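Local coordinates for protein ATP grasp ligase (Microcystis aeruginosa MRC, PDB 5IG9) that probably acts as an ATP-grasp ligase that forms ester cross-links in the precursor peptide of a microviridin, at residues K28-D33 with G58-E63; R36-V41 with K95-S100; M75-K80 with S100-I105; L79-G84 with E91-E96. All blocks are in the same frame, centred on the assembly; numbering follows the deposited sequence.

Contact 1. Residues K28-D33 with G58-E63; sequences KAFRFD and GDQKLE
Leu62 covers one face of the Phe30 ring, and Gln60 stands at its edge. Leu62 CB sits almost over the ring centre, 3.6 Å from the centroid and only 13° off the ring normal. This is a CH-pi contact. Leu62 CG leans further back along the aromatic side chain and lies 3.7 Å from Phe30 CB. At the rim, Gln60 CB comes within 3.9 Å of Phe30 CE1, close to the ring plane. The Gln60 chain then runs past the ring in the opposite sense. The first torsion of Phe30 puts CG anti to its own N (chi1 -180°), which carries the ring out to the other strand.

The two strands belong to different sheets. Strand 29-33 is an outer strand of the parallel sheet of the Rossmann-like pre-ATP-grasp domain, and Phe30 forms backbone hydrogen bonds with Val3 and Ile5 of that sheet. Strand 60-63 is an outer strand of a three-stranded antiparallel sheet. Their axes approach to 8.3 Å at 103°, nearly perpendicular, and no hydrogen bond joins them. The Phe30 ring makes nearly all of the contact, and its CE1 also comes within 4.1 Å of Lys61 N. Leu4 and Ile55 also pack against Phe30, one from each sheet. With an alanine in place of Phe30, Leu62 CB would probably lose the ring face it lies on and a gap would open between the sheets.

On the strand's other side, Arg31 NE donates to Asp33 OD1 at 2.8 Å in a salt bridge. The carboxylate oxygen uses its syn lone pair and lies in the guanidinium plane.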
loop_
_atom_site.group_PDB
_atom_site.type_symbol
_atom_site.label_atom_id
_atom_site.label_comp_id
_atom_site.label_asym_id
_atom_site.label_seq_id
_atom_site.Cartn_x
_atom_site.Cartn_y
_atom_site.Cartn_z
ATOM N N LYS A 28 -8.769 -23.693 16.489
ATOM C CA LYS A 28 -9.739 -22.630 16.707
ATOM C C LYS A 28 -9.428 -21.439 15.810
ATOM O O LYS A 28 -8.322 -21.307 15.276
ATOM C CB LYS A 28 -9.769 -22.186 18.180
ATOM C CG LYS A 28 -8.405 -21.898 18.791
ATOM C CD LYS A 28 -7.802 -23.139 19.441
ATOM C CE LYS A 28 -6.468 -22.824 20.100
ATOM N NZ LYS A 28 -5.841 -24.030 20.708
ATOM N N ALA A 29 -10.423 -20.567 15.649
ATOM C CA ALA A 29 -10.291 -19.409 14.774
ATOM C C ALA A 29 -11.077 -18.237 15.339
ATOM O O ALA A 29 -12.214 -18.406 15.790
ATOM C CB ALA A 29 -10.774 -19.730 13.356
ATOM N N PHE A 30 -10.472 -17.053 15.296
ATOM C CA PHE A 30 -11.101 -15.813 15.731
ATOM C C PHE A 30 -11.381 -14.945 14.513
ATOM O O PHE A 30 -10.489 -14.722 13.689
ATOM C CB PHE A 30 -10.207 -15.064 16.726
ATOM C CG PHE A 30 -10.793 -13.768 17.223
ATOM C CD1 PHE A 30 -11.600 -13.744 18.348
ATOM C CD2 PHE A 30 -10.526 -12.572 16.574
ATOM C CE1 PHE A 30 -12.137 -12.554 18.811
ATOM C CE2 PHE A 30 -11.060 -11.380 17.031
ATOM C CZ PHE A 30 -11.867 -11.371 18.151
ATOM N N ARG A 31 -12.616 -14.457 14.405
ATOM C CA ARG A 31 -13.026 -13.585 13.310
ATOM C C ARG A 31 -12.902 -12.129 13.744
ATOM O O ARG A 31 -13.532 -11.714 14.722
ATOM C CB ARG A 31 -14.460 -13.888 12.875
ATOM C CG ARG A 31 -15.043 -12.840 11.940
ATOM C CD ARG A 31 -16.310 -13.327 11.264
ATOM N NE ARG A 31 -16.869 -12.310 10.384
ATOM C CZ ARG A 31 -17.793 -12.550 9.461
ATOM N NH1 ARG A 31 -18.256 -13.780 9.297
ATOM N NH2 ARG A 31 -18.247 -11.565 8.698
ATOM N N PHE A 32 -12.115 -11.356 13.004
ATOM C CA PHE A 32 -11.870 -9.948 13.303
ATOM C C PHE A 32 -12.482 -9.106 12.187
ATOM O O PHE A 32 -11.918 -9.008 11.094
ATOM C CB PHE A 32 -10.374 -9.682 13.448
ATOM C CG PHE A 32 -10.023 -8.228 13.634
ATOM C CD1 PHE A 32 -10.749 -7.428 14.501
ATOM C CD2 PHE A 32 -8.947 -7.671 12.961
ATOM C CE1 PHE A 32 -10.421 -6.092 14.679
ATOM C CE2 PHE A 32 -8.614 -6.338 13.136
ATOM C CZ PHE A 32 -9.352 -5.548 13.997
ATOM N N ASP A 33 -13.631 -8.493 12.466
ATOM C CA ASP A 33 -14.307 -7.639 11.491
ATOM C C ASP A 33 -13.663 -6.261 11.533
ATOM O O ASP A 33 -13.861 -5.494 12.479
ATOM C CB ASP A 33 -15.804 -7.570 11.774
ATOM C CG ASP A 33 -16.498 -8.904 11.563
ATOM O OD1 ASP A 33 -16.023 -9.697 10.721
ATOM O OD2 ASP A 33 -17.516 -9.162 12.238
ATOM N N GLY A 58 -17.040 -8.071 22.211
ATOM C CA GLY A 58 -18.101 -8.501 23.105
ATOM C C GLY A 58 -17.627 -9.568 24.070
ATOM O O GLY A 58 -16.655 -9.365 24.805
ATOM N N ASP A 59 -18.302 -10.720 24.059
ATOM C CA ASP A 59 -17.872 -11.863 24.855
ATOM C C ASP A 59 -16.582 -12.487 24.331
ATOM O O ASP A 59 -15.852 -13.108 25.110
ATOM C CB ASP A 59 -18.975 -12.925 24.895
ATOM C CG ASP A 59 -19.292 -13.494 23.518
ATOM O OD1 ASP A 59 -20.067 -12.857 22.771
ATOM O OD2 ASP A 59 -18.776 -14.581 23.183
ATOM N N GLN A 60 -16.279 -12.338 23.042
ATOM C CA GLN A 60 -15.104 -12.979 22.468
ATOM C C GLN A 60 -13.851 -12.154 22.732
ATOM O O GLN A 60 -13.899 -10.924 22.809
ATOM C CB GLN A 60 -15.285 -13.201 20.968
ATOM C CG GLN A 60 -15.990 -14.505 20.614
ATOM C CD GLN A 60 -15.916 -14.826 19.131
ATOM O OE1 GLN A 60 -16.430 -14.081 18.297
ATOM N NE2 GLN A 60 -15.262 -15.934 18.796
ATOM N N LYS A 61 -12.724 -12.849 22.862
ATOM C CA LYS A 61 -11.470 -12.245 23.287
ATOM C C LYS A 61 -10.318 -13.046 22.705
ATOM O O LYS A 61 -10.285 -14.273 22.836
ATOM C CB LYS A 61 -11.388 -12.202 24.819
ATOM C CG LYS A 61 -10.041 -11.775 25.376
ATOM C CD LYS A 61 -10.167 -11.374 26.837
ATOM C CE LYS A 61 -10.999 -10.107 26.991
ATOM N NZ LYS A 61 -11.723 -10.094 28.294
ATOM N N LEU A 62 -9.377 -12.356 22.067
ATOM C CA LEU A 62 -8.280 -13.008 21.359
ATOM C C LEU A 62 -6.964 -12.395 21.816
ATOM O O LEU A 62 -6.705 -11.217 21.557
ATOM C CB LEU A 62 -8.462 -12.872 19.841
ATOM C CG LEU A 62 -7.525 -13.581 18.860
ATOM C CD1 LEU A 62 -6.549 -12.583 18.264
ATOM C CD2 LEU A 62 -6.785 -14.755 19.498
ATOM N N GLU A 63 -6.147 -13.189 22.497
ATOM C CA GLU A 63 -4.811 -12.757 22.870
ATOM C C GLU A 63 -3.872 -12.986 21.696
ATOM O O GLU A 63 -3.824 -14.084 21.133
ATOM C CB GLU A 63 -4.322 -13.505 24.111
ATOM C CG GLU A 63 -5.153 -13.245 25.363
ATOM C CD GLU A 63 -4.307 -12.807 26.548
ATOM O OE1 GLU A 63 -4.797 -11.996 27.363
ATOM O OE2 GLU A 63 -3.152 -13.269 26.664
#

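Contact 2. Residues R36-V41 with K95-S100; sequences RFPTEV and KECRLS
The peptide between Phe37 and Pro38 is cis, and Pro38 CA lies 7.5 Å from Cys97 CA of the helix. Cys97 is the residue they meet. Its CB lies 3.7 Å from Phe37 CE2, approaching the ring obliquely. Its SG turns beside its own backbone N (chi1 -64°) and comes 3.7 Å from Pro38 CD. The sulfur also lies 4.7 Å from the centroid of the Phe37 ring, 52° off the normal, in an oblique Cys sulfur-aromatic contact. Pro38 CB sits over one face of the same ring, offset toward the rim.

The contact ties the loop between strands 29-33 and 42-47 to helix 87-107 of the pre-ATP-grasp domain. The second subunit covers the site, with its Asn146 on Phe37 and its Pro203 on Cys97.

Both segments are stiffened from within. Arg36 O accepts from Glu40 N and Val41 N, and Arg36 NE meets Glu40 OE1 at 3.0 Å in a salt bridge that comes from above the carboxylate plane. On the helix, Glu96 O accepts Ser100 N and Ser100 OG from opposite faces of its carbonyl plane, the hydroxyl at 2.6 Å.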
loop_
_atom_site.group_PDB
_atom_site.type_symbol
_atom_site.label_atom_id
_atom_site.label_comp_id
_atom_site.label_asym_id
_atom_site.label_seq_id
_atom_site.Cartn_x
_atom_site.Cartn_y
_atom_site.Cartn_z
ATOM N N ARG A 36 -15.862 -3.081 11.978
ATOM C CA ARG A 36 -16.435 -2.842 13.295
ATOM C C ARG A 36 -15.402 -2.354 14.302
ATOM O O ARG A 36 -15.671 -2.361 15.507
ATOM C CB ARG A 36 -17.128 -4.111 13.796
ATOM C CG ARG A 36 -18.315 -4.503 12.927
ATOM C CD ARG A 36 -18.980 -5.789 13.378
ATOM N NE ARG A 36 -19.091 -5.883 14.828
ATOM C CZ ARG A 36 -18.531 -6.847 15.551
ATOM N NH1 ARG A 36 -17.833 -7.802 14.952
ATOM N NH2 ARG A 36 -18.676 -6.865 16.870
ATOM N N PHE A 37 -14.230 -1.946 13.829
ATOM C CA PHE A 37 -13.226 -1.251 14.624
ATOM C C PHE A 37 -13.153 0.173 14.093
ATOM O O PHE A 37 -13.136 0.371 12.882
ATOM C CB PHE A 37 -11.866 -1.955 14.522
ATOM C CG PHE A 37 -10.698 -1.123 14.990
ATOM C CD1 PHE A 37 -10.344 -1.093 16.331
ATOM C CD2 PHE A 37 -9.937 -0.397 14.087
ATOM C CE1 PHE A 37 -9.266 -0.337 16.762
ATOM C CE2 PHE A 37 -8.858 0.360 14.515
ATOM C CZ PHE A 37 -8.523 0.390 15.853
ATOM N N PRO A 38 -13.092 1.173 14.987
ATOM C CA PRO A 38 -12.999 1.102 16.448
ATOM C C PRO A 38 -14.335 1.229 17.173
ATOM O O PRO A 38 -14.370 1.223 18.404
ATOM C CB PRO A 38 -12.116 2.298 16.775
ATOM C CG PRO A 38 -12.558 3.322 15.769
ATOM C CD PRO A 38 -12.911 2.555 14.509
ATOM N N THR A 39 -15.421 1.344 16.405
ATOM C CA THR A 39 -16.730 1.624 16.988
ATOM C C THR A 39 -17.199 0.510 17.923
ATOM O O THR A 39 -17.849 0.791 18.938
ATOM C CB THR A 39 -17.746 1.863 15.864
ATOM O OG1 THR A 39 -17.354 3.017 15.107
ATOM C CG2 THR A 39 -19.148 2.095 16.425
ATOM N N GLU A 40 -16.877 -0.750 17.623
ATOM C CA GLU A 40 -17.378 -1.844 18.455
ATOM C C GLU A 40 -16.285 -2.758 18.986
ATOM O O GLU A 40 -16.372 -3.200 20.135
ATOM C CB GLU A 40 -18.405 -2.675 17.653
ATOM C CG GLU A 40 -19.485 -1.829 17.005
ATOM C CD GLU A 40 -20.347 -2.608 16.040
ATOM O OE1 GLU A 40 -20.621 -3.798 16.307
ATOM O OE2 GLU A 40 -20.742 -2.028 15.005
ATOM N N VAL A 41 -15.263 -3.042 18.189
ATOM C CA VAL A 41 -14.208 -3.971 18.580
ATOM C C VAL A 41 -13.098 -3.203 19.280
ATOM O O VAL A 41 -12.682 -2.131 18.824
ATOM C CB VAL A 41 -13.670 -4.737 17.355
ATOM C CG1 VAL A 41 -12.622 -5.761 17.763
ATOM C CG2 VAL A 41 -14.812 -5.410 16.611
ATOM N N LYS A 95 -7.597 6.670 8.144
ATOM C CA LYS A 95 -6.176 6.468 7.889
ATOM C C LYS A 95 -5.439 6.027 9.147
ATOM O O LYS A 95 -4.478 5.254 9.060
ATOM C CB LYS A 95 -5.568 7.752 7.323
ATOM C CG LYS A 95 -4.132 7.618 6.854
ATOM C CD LYS A 95 -3.712 8.842 6.058
ATOM C CE LYS A 95 -2.223 8.820 5.756
ATOM N NZ LYS A 95 -1.807 7.578 5.047
ATOM N N GLU A 96 -5.872 6.496 10.320
ATOM C CA GLU A 96 -5.247 6.058 11.564
ATOM C C GLU A 96 -5.605 4.611 11.881
ATOM O O GLU A 96 -4.749 3.838 12.326
ATOM C CB GLU A 96 -5.662 6.977 12.714
ATOM C CG GLU A 96 -4.994 6.659 14.042
ATOM C CD GLU A 96 -3.540 7.090 14.087
ATOM O OE1 GLU A 96 -3.145 7.946 13.267
ATOM O OE2 GLU A 96 -2.794 6.572 14.945
ATOM N N CYS A 97 -6.866 4.232 11.664
ATOM C CA CYS A 97 -7.279 2.848 11.881
ATOM C C CYS A 97 -6.536 1.901 10.951
ATOM O O CYS A 97 -6.074 0.833 11.371
ATOM C CB CYS A 97 -8.787 2.711 11.678
ATOM S SG CYS A 97 -9.787 3.623 12.864
ATOM N N ARG A 98 -6.412 2.280 9.676
ATOM C CA ARG A 98 -5.749 1.417 8.705
ATOM C C ARG A 98 -4.288 1.196 9.077
ATOM O O ARG A 98 -3.803 0.061 9.084
ATOM C CB ARG A 98 -5.874 2.020 7.304
ATOM C CG ARG A 98 -5.127 1.256 6.222
ATOM C CD ARG A 98 -5.283 1.935 4.874
ATOM N NE ARG A 98 -4.018 1.982 4.150
ATOM C CZ ARG A 98 -3.618 1.064 3.278
ATOM N NH1 ARG A 98 -4.389 0.017 3.007
ATOM N NH2 ARG A 98 -2.446 1.195 2.672
ATOM N N LEU A 99 -3.574 2.272 9.413
ATOM C CA LEU A 99 -2.179 2.135 9.822
ATOM C C LEU A 99 -2.039 1.318 11.102
ATOM O O LEU A 99 -1.050 0.594 11.268
ATOM C CB LEU A 99 -1.550 3.510 10.018
ATOM C CG LEU A 99 -1.278 4.312 8.751
ATOM C CD1 LEU A 99 -0.625 5.612 9.139
ATOM C CD2 LEU A 99 -0.394 3.525 7.801
ATOM N N SER A 100 -3.008 1.426 12.015
ATOM C CA SER A 100 -2.937 0.685 13.272
ATOM C C SER A 100 -3.079 -0.814 13.042
ATOM O O SER A 100 -2.266 -1.609 13.530
ATOM C CB SER A 100 -4.024 1.167 14.235
ATOM O OG SER A 100 -3.971 2.566 14.435
#

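Contact 3. Residues M75-K80 with S100-I105; sequences MRYGLK and SIRGMI
Tyr77 gives the most surface to this contact, and Ile101 and Arg102 of the helix receive it. The ring meets Ile101 through CD1 and CE1. Tyr77 CE1 lies 3.6 Å from Ile101 CB and equally near Ile101 CG2, while Tyr77 CD1 is 4.0 Å from Ile101 CG1. The approach is oblique to the ring. With chi1 at -48°, Tyr77 CG stays close to the backbone N and the ring points at the helix. Ile101 turns its branch point to the tyrosine, and the outer end of its chain leads off among Phe32 and Phe37.

Arg102 meets the phenol end. Its CG lies 3.8 Å from Tyr77 OH, a van der Waals contact of the aliphatic chain. The two side chains cross at about a right angle, and the guanidinium is turned 84° from the ring plane. The charged end goes to Asp120, with which it forms a salt bridge. Ile105 CD1, at 4.4 Å, is a looser neighbour of Tyr77 OH. Tyr72 packs beside Tyr77 from strand 69-72. With an alanine in place of Tyr77, the Ile101 branch and the Arg102 chain would probably lose their shared neighbour, and a gap would open between loop and helix.

Tyr77 is the second residue of a type II beta turn from Arg76 to Leu79, and Gly78 follows with the positive phi of such a turn. The turn lies in the connection from strand 69-72 to helix 87-107, part of a beta-alpha-beta crossover in a Rossmann-like domain.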
loop_
_atom_site.group_PDB
_atom_site.type_symbol
_atom_site.label_atom_id
_atom_site.label_comp_id
_atom_site.label_asym_id
_atom_site.label_seq_id
_atom_site.Cartn_x
_atom_site.Cartn_y
_atom_site.Cartn_z
ATOM N N MET A 75 -10.052 -6.276 4.112
ATOM C CA MET A 75 -9.559 -5.135 4.877
ATOM C C MET A 75 -10.492 -3.950 4.646
ATOM O O MET A 75 -10.344 -3.219 3.663
ATOM C CB MET A 75 -8.125 -4.799 4.481
ATOM C CG MET A 75 -7.134 -5.930 4.715
ATOM S SD MET A 75 -7.260 -7.294 3.537
ATOM C CE MET A 75 -7.036 -6.435 1.983
ATOM N N ARG A 76 -11.448 -3.756 5.556
ATOM C CA ARG A 76 -12.370 -2.629 5.469
ATOM C C ARG A 76 -12.294 -1.780 6.734
ATOM O O ARG A 76 -13.285 -1.647 7.458
ATOM C CB ARG A 76 -13.797 -3.125 5.233
ATOM C CG ARG A 76 -13.950 -3.992 3.995
ATOM C CD ARG A 76 -13.522 -3.241 2.748
ATOM N NE ARG A 76 -13.341 -4.140 1.617
ATOM C CZ ARG A 76 -14.297 -4.456 0.752
ATOM N NH1 ARG A 76 -15.512 -3.941 0.885
ATOM N NH2 ARG A 76 -14.038 -5.289 -0.248
ATOM N N TYR A 77 -11.130 -1.186 6.995
ATOM C CA TYR A 77 -10.871 -0.561 8.288
ATOM C C TYR A 77 -11.795 0.626 8.530
ATOM O O TYR A 77 -11.768 1.609 7.784
ATOM C CB TYR A 77 -9.415 -0.115 8.372
ATOM C CG TYR A 77 -8.420 -1.162 7.933
ATOM C CD1 TYR A 77 -8.125 -2.254 8.738
ATOM C CD2 TYR A 77 -7.764 -1.050 6.714
ATOM C CE1 TYR A 77 -7.212 -3.209 8.337
ATOM C CE2 TYR A 77 -6.850 -1.997 6.308
ATOM C CZ TYR A 77 -6.577 -3.073 7.122
ATOM O OH TYR A 77 -5.665 -4.017 6.715
ATOM N N GLY A 78 -12.613 0.526 9.577
ATOM C CA GLY A 78 -13.388 1.654 10.056
ATOM C C GLY A 78 -14.563 2.077 9.205
ATOM O O GLY A 78 -14.975 3.239 9.282
ATOM N N LEU A 79 -15.132 1.174 8.404
ATOM C CA LEU A 79 -16.250 1.569 7.552
ATOM C C LEU A 79 -17.469 1.949 8.379
ATOM O O LEU A 79 -18.174 2.913 8.055
ATOM C CB LEU A 79 -16.599 0.447 6.578
ATOM C CG LEU A 79 -15.611 0.185 5.441
ATOM C CD1 LEU A 79 -16.310 -0.564 4.318
ATOM C CD2 LEU A 79 -15.006 1.484 4.933
ATOM N N LYS A 80 -17.726 1.217 9.461
ATOM C CA LYS A 80 -18.861 1.507 10.328
ATOM C C LYS A 80 -18.671 2.776 11.175
ATOM O O LYS A 80 -19.375 2.942 12.171
ATOM C CB LYS A 80 -19.153 0.305 11.232
ATOM C CG LYS A 80 -19.983 -0.789 10.563
ATOM C CD LYS A 80 -20.390 -1.856 11.557
ATOM C CE LYS A 80 -21.897 -2.029 11.568
ATOM N NZ LYS A 80 -22.423 -2.636 10.310
ATOM N N SER A 100 -3.008 1.426 12.015
ATOM C CA SER A 100 -2.937 0.685 13.272
ATOM C C SER A 100 -3.079 -0.814 13.042
ATOM O O SER A 100 -2.266 -1.609 13.530
ATOM C CB SER A 100 -4.024 1.167 14.235
ATOM O OG SER A 100 -3.971 2.566 14.435
ATOM N N ILE A 101 -4.124 -1.221 12.319
ATOM C CA ILE A 101 -4.378 -2.644 12.129
ATOM C C ILE A 101 -3.351 -3.254 11.189
ATOM O O ILE A 101 -2.981 -4.423 11.339
ATOM C CB ILE A 101 -5.813 -2.873 11.623
ATOM C CG1 ILE A 101 -6.813 -2.164 12.537
ATOM C CG2 ILE A 101 -6.124 -4.359 11.577
ATOM C CD1 ILE A 101 -6.734 -2.607 13.988
ATOM N N ARG A 102 -2.872 -2.487 10.210
ATOM C CA ARG A 102 -1.789 -2.971 9.360
ATOM C C ARG A 102 -0.529 -3.233 10.170
ATOM O O ARG A 102 0.174 -4.222 9.936
ATOM C CB ARG A 102 -1.498 -1.968 8.245
ATOM C CG ARG A 102 -2.489 -2.003 7.103
ATOM C CD ARG A 102 -2.194 -0.911 6.096
ATOM N NE ARG A 102 -0.876 -1.054 5.481
ATOM C CZ ARG A 102 -0.649 -1.695 4.339
ATOM N NH1 ARG A 102 -1.654 -2.261 3.685
ATOM N NH2 ARG A 102 0.582 -1.773 3.851
ATOM N N GLY A 103 -0.221 -2.351 11.122
ATOM C CA GLY A 103 0.947 -2.562 11.960
ATOM C C GLY A 103 0.799 -3.772 12.860
ATOM O O GLY A 103 1.767 -4.495 13.112
ATOM N N MET A 104 -0.416 -4.006 13.363
ATOM C CA MET A 104 -0.677 -5.206 14.148
ATOM C C MET A 104 -0.411 -6.460 13.328
ATOM O O MET A 104 0.292 -7.372 13.776
ATOM C CB MET A 104 -2.118 -5.198 14.653
ATOM C CG MET A 104 -2.506 -6.481 15.361
ATOM S SD MET A 104 -4.258 -6.569 15.767
ATOM C CE MET A 104 -4.930 -7.194 14.230
ATOM N N ILE A 105 -0.973 -6.523 12.119
ATOM C CA ILE A 105 -0.819 -7.713 11.285
ATOM C C ILE A 105 0.639 -7.915 10.902
ATOM O O ILE A 105 1.159 -9.037 10.942
ATOM C CB ILE A 105 -1.718 -7.611 10.039
ATOM C CG1 ILE A 105 -3.180 -7.499 10.460
ATOM C CG2 ILE A 105 -1.501 -8.805 9.120
ATOM C CD1 ILE A 105 -4.106 -7.134 9.331
#

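Contact 4. Residues L79-G84 with E91-E96; sequences LKLPDG and EASLKE
Ser93 OG is held by a hydrogen bond to the carbonyl oxygen of Phe201 of the second subunit, and Leu81 lies against it from the loop of its own chain. Leu81 CD1 is 3.5 Å from Ser93 OG and 3.9 Å from Ser93 CB. A methyl is no conventional donor, and this is van der Waals packing at the flank of the hydroxyl. The hydroxyl lies anti to the Ser93 N (chi1 178°), and in that position it meets both Leu81 CD1 and the second subunit.

The same Leu81 methyl reaches Leu94 CD2 at 3.8 Å. The two leucine chains run antiparallel to each other and overlap at these methyls. Leu81 CD1 is thus shared by two successive helix residues. The end of Leu94 comes nearer the loop than its base does, and its CD2 lies 4.4 Å from Leu79 N.

Just before residues 91-96, Arg90 NH2 donates to Leu79 O, and more weakly to Leu81 O. Three residues beyond Ser93, Glu96 hydrogen-bonds to the second subunit with both carboxylate oxygens, OE1 to Ser169 OG and OE2 to Leu168 N.

No hydrogen bond crosses between the two segments, and the contact is van der Waals packing, mostly of leucine methyls. These methyls hold the loop against the helix, and they ask little of direction. The directional bonds run outward from Ser93 and Glu96 to the other subunit, where they probably help to fix how the two copies meet.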
loop_
_atom_site.group_PDB
_atom_site.type_symbol
_atom_site.label_atom_id
_atom_site.label_comp_id
_atom_site.label_asym_id
_atom_site.label_seq_id
_atom_site.Cartn_x
_atom_site.Cartn_y
_atom_site.Cartn_z
ATOM N N LEU A 79 -15.132 1.174 8.404
ATOM C CA LEU A 79 -16.250 1.569 7.552
ATOM C C LEU A 79 -17.469 1.949 8.379
ATOM O O LEU A 79 -18.174 2.913 8.055
ATOM C CB LEU A 79 -16.599 0.447 6.578
ATOM C CG LEU A 79 -15.611 0.185 5.441
ATOM C CD1 LEU A 79 -16.310 -0.564 4.318
ATOM C CD2 LEU A 79 -15.006 1.484 4.933
ATOM N N LYS A 80 -17.726 1.217 9.461
ATOM C CA LYS A 80 -18.861 1.507 10.328
ATOM C C LYS A 80 -18.671 2.776 11.175
ATOM O O LYS A 80 -19.375 2.942 12.171
ATOM C CB LYS A 80 -19.153 0.305 11.232
ATOM C CG LYS A 80 -19.983 -0.789 10.563
ATOM C CD LYS A 80 -20.390 -1.856 11.557
ATOM C CE LYS A 80 -21.897 -2.029 11.568
ATOM N NZ LYS A 80 -22.423 -2.636 10.310
ATOM N N LEU A 81 -17.758 3.668 10.810
ATOM C CA LEU A 81 -17.731 4.972 11.450
ATOM C C LEU A 81 -19.000 5.737 11.086
ATOM O O LEU A 81 -19.453 5.670 9.941
ATOM C CB LEU A 81 -16.505 5.776 11.022
ATOM C CG LEU A 81 -15.199 5.433 11.735
ATOM C CD1 LEU A 81 -14.029 6.197 11.130
ATOM C CD2 LEU A 81 -15.321 5.723 13.219
ATOM N N PRO A 82 -19.599 6.463 12.032
ATOM C CA PRO A 82 -20.881 7.119 11.754
ATOM C C PRO A 82 -20.806 8.065 10.565
ATOM O O PRO A 82 -19.805 8.755 10.351
ATOM C CB PRO A 82 -21.176 7.876 13.052
ATOM C CG PRO A 82 -20.469 7.110 14.097
ATOM C CD PRO A 82 -19.200 6.626 13.441
ATOM N N ASP A 83 -21.892 8.096 9.791
ATOM C CA ASP A 83 -21.959 8.995 8.647
ATOM C C ASP A 83 -22.036 10.452 9.088
ATOM O O ASP A 83 -21.537 11.344 8.390
ATOM C CB ASP A 83 -23.160 8.638 7.771
ATOM C CG ASP A 83 -24.351 8.150 8.579
ATOM O OD1 ASP A 83 -24.143 7.535 9.650
ATOM O OD2 ASP A 83 -25.499 8.372 8.136
ATOM N N GLY A 84 -22.645 10.714 10.245
ATOM C CA GLY A 84 -22.834 12.075 10.698
ATOM C C GLY A 84 -21.593 12.675 11.325
ATOM O O GLY A 84 -21.655 13.716 11.993
ATOM N N GLU A 91 -12.086 11.060 7.573
ATOM C CA GLU A 91 -11.023 10.597 6.688
ATOM C C GLU A 91 -9.726 10.379 7.457
ATOM O O GLU A 91 -8.988 9.424 7.187
ATOM C CB GLU A 91 -10.814 11.593 5.546
ATOM C CG GLU A 91 -12.003 11.729 4.603
ATOM C CD GLU A 91 -12.484 10.394 4.063
ATOM O OE1 GLU A 91 -13.430 9.819 4.643
ATOM O OE2 GLU A 91 -11.911 9.914 3.061
ATOM N N ALA A 92 -9.441 11.247 8.431
ATOM C CA ALA A 92 -8.233 11.096 9.237
ATOM C C ALA A 92 -8.332 9.888 10.160
ATOM O O ALA A 92 -7.333 9.201 10.403
ATOM C CB ALA A 92 -7.981 12.369 10.042
ATOM N N SER A 93 -9.528 9.620 10.691
ATOM C CA SER A 93 -9.721 8.449 11.538
ATOM C C SER A 93 -9.542 7.160 10.747
ATOM O O SER A 93 -8.966 6.191 11.255
ATOM C CB SER A 93 -11.105 8.492 12.185
ATOM O OG SER A 93 -11.338 7.340 12.975
ATOM N N LEU A 94 -10.033 7.127 9.505
ATOM C CA LEU A 94 -9.861 5.941 8.672
ATOM C C LEU A 94 -8.385 5.639 8.448
ATOM O O LEU A 94 -7.951 4.487 8.550
ATOM C CB LEU A 94 -10.574 6.127 7.334
ATOM C CG LEU A 94 -12.102 6.117 7.330
ATOM C CD1 LEU A 94 -12.640 6.402 5.935
ATOM C CD2 LEU A 94 -12.621 4.790 7.841
ATOM N N LYS A 95 -7.597 6.670 8.144
ATOM C CA LYS A 95 -6.176 6.468 7.889
ATOM C C LYS A 95 -5.439 6.027 9.147
ATOM O O LYS A 95 -4.478 5.254 9.060
ATOM C CB LYS A 95 -5.568 7.752 7.323
ATOM C CG LYS A 95 -4.132 7.618 6.854
ATOM C CD LYS A 95 -3.712 8.842 6.058
ATOM C CE LYS A 95 -2.223 8.820 5.756
ATOM N NZ LYS A 95 -1.807 7.578 5.047
ATOM N N GLU A 96 -5.872 6.496 10.320
ATOM C CA GLU A 96 -5.247 6.058 11.564
ATOM C C GLU A 96 -5.605 4.611 11.881
ATOM O O GLU A 96 -4.749 3.838 12.326
ATOM C CB GLU A 96 -5.662 6.977 12.714
ATOM C CG GLU A 96 -4.994 6.659 14.042
ATOM C CD GLU A 96 -3.540 7.090 14.087
ATOM O OE1 GLU A 96 -3.145 7.946 13.267
ATOM O OE2 GLU A 96 -2.794 6.572 14.945
#

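Overall arrangement
From the N terminus, strand 29-33 enters contact 1, and the loop 36-41 opens contact 2 before contact 1 closes at 58-63. These two therefore cross. Contact 1 joins the parallel sheet to the small antiparallel sheet. After strand 69-72, the connection 75-84 opens contacts 3 and 4. Contact 4 closes first, on the early part of helix 87-107. It ends on the stretch contact 2 uses and starts from the one contact 3 uses. Contacts 2 and 3 close further along the same helix and cross each other, sharing Ser100. Phe32 packs on Ile101, which links contact 1 to contact 3. The helix thus gathers two loops, and contacts 2, 3 and 4 all touch the second subunit.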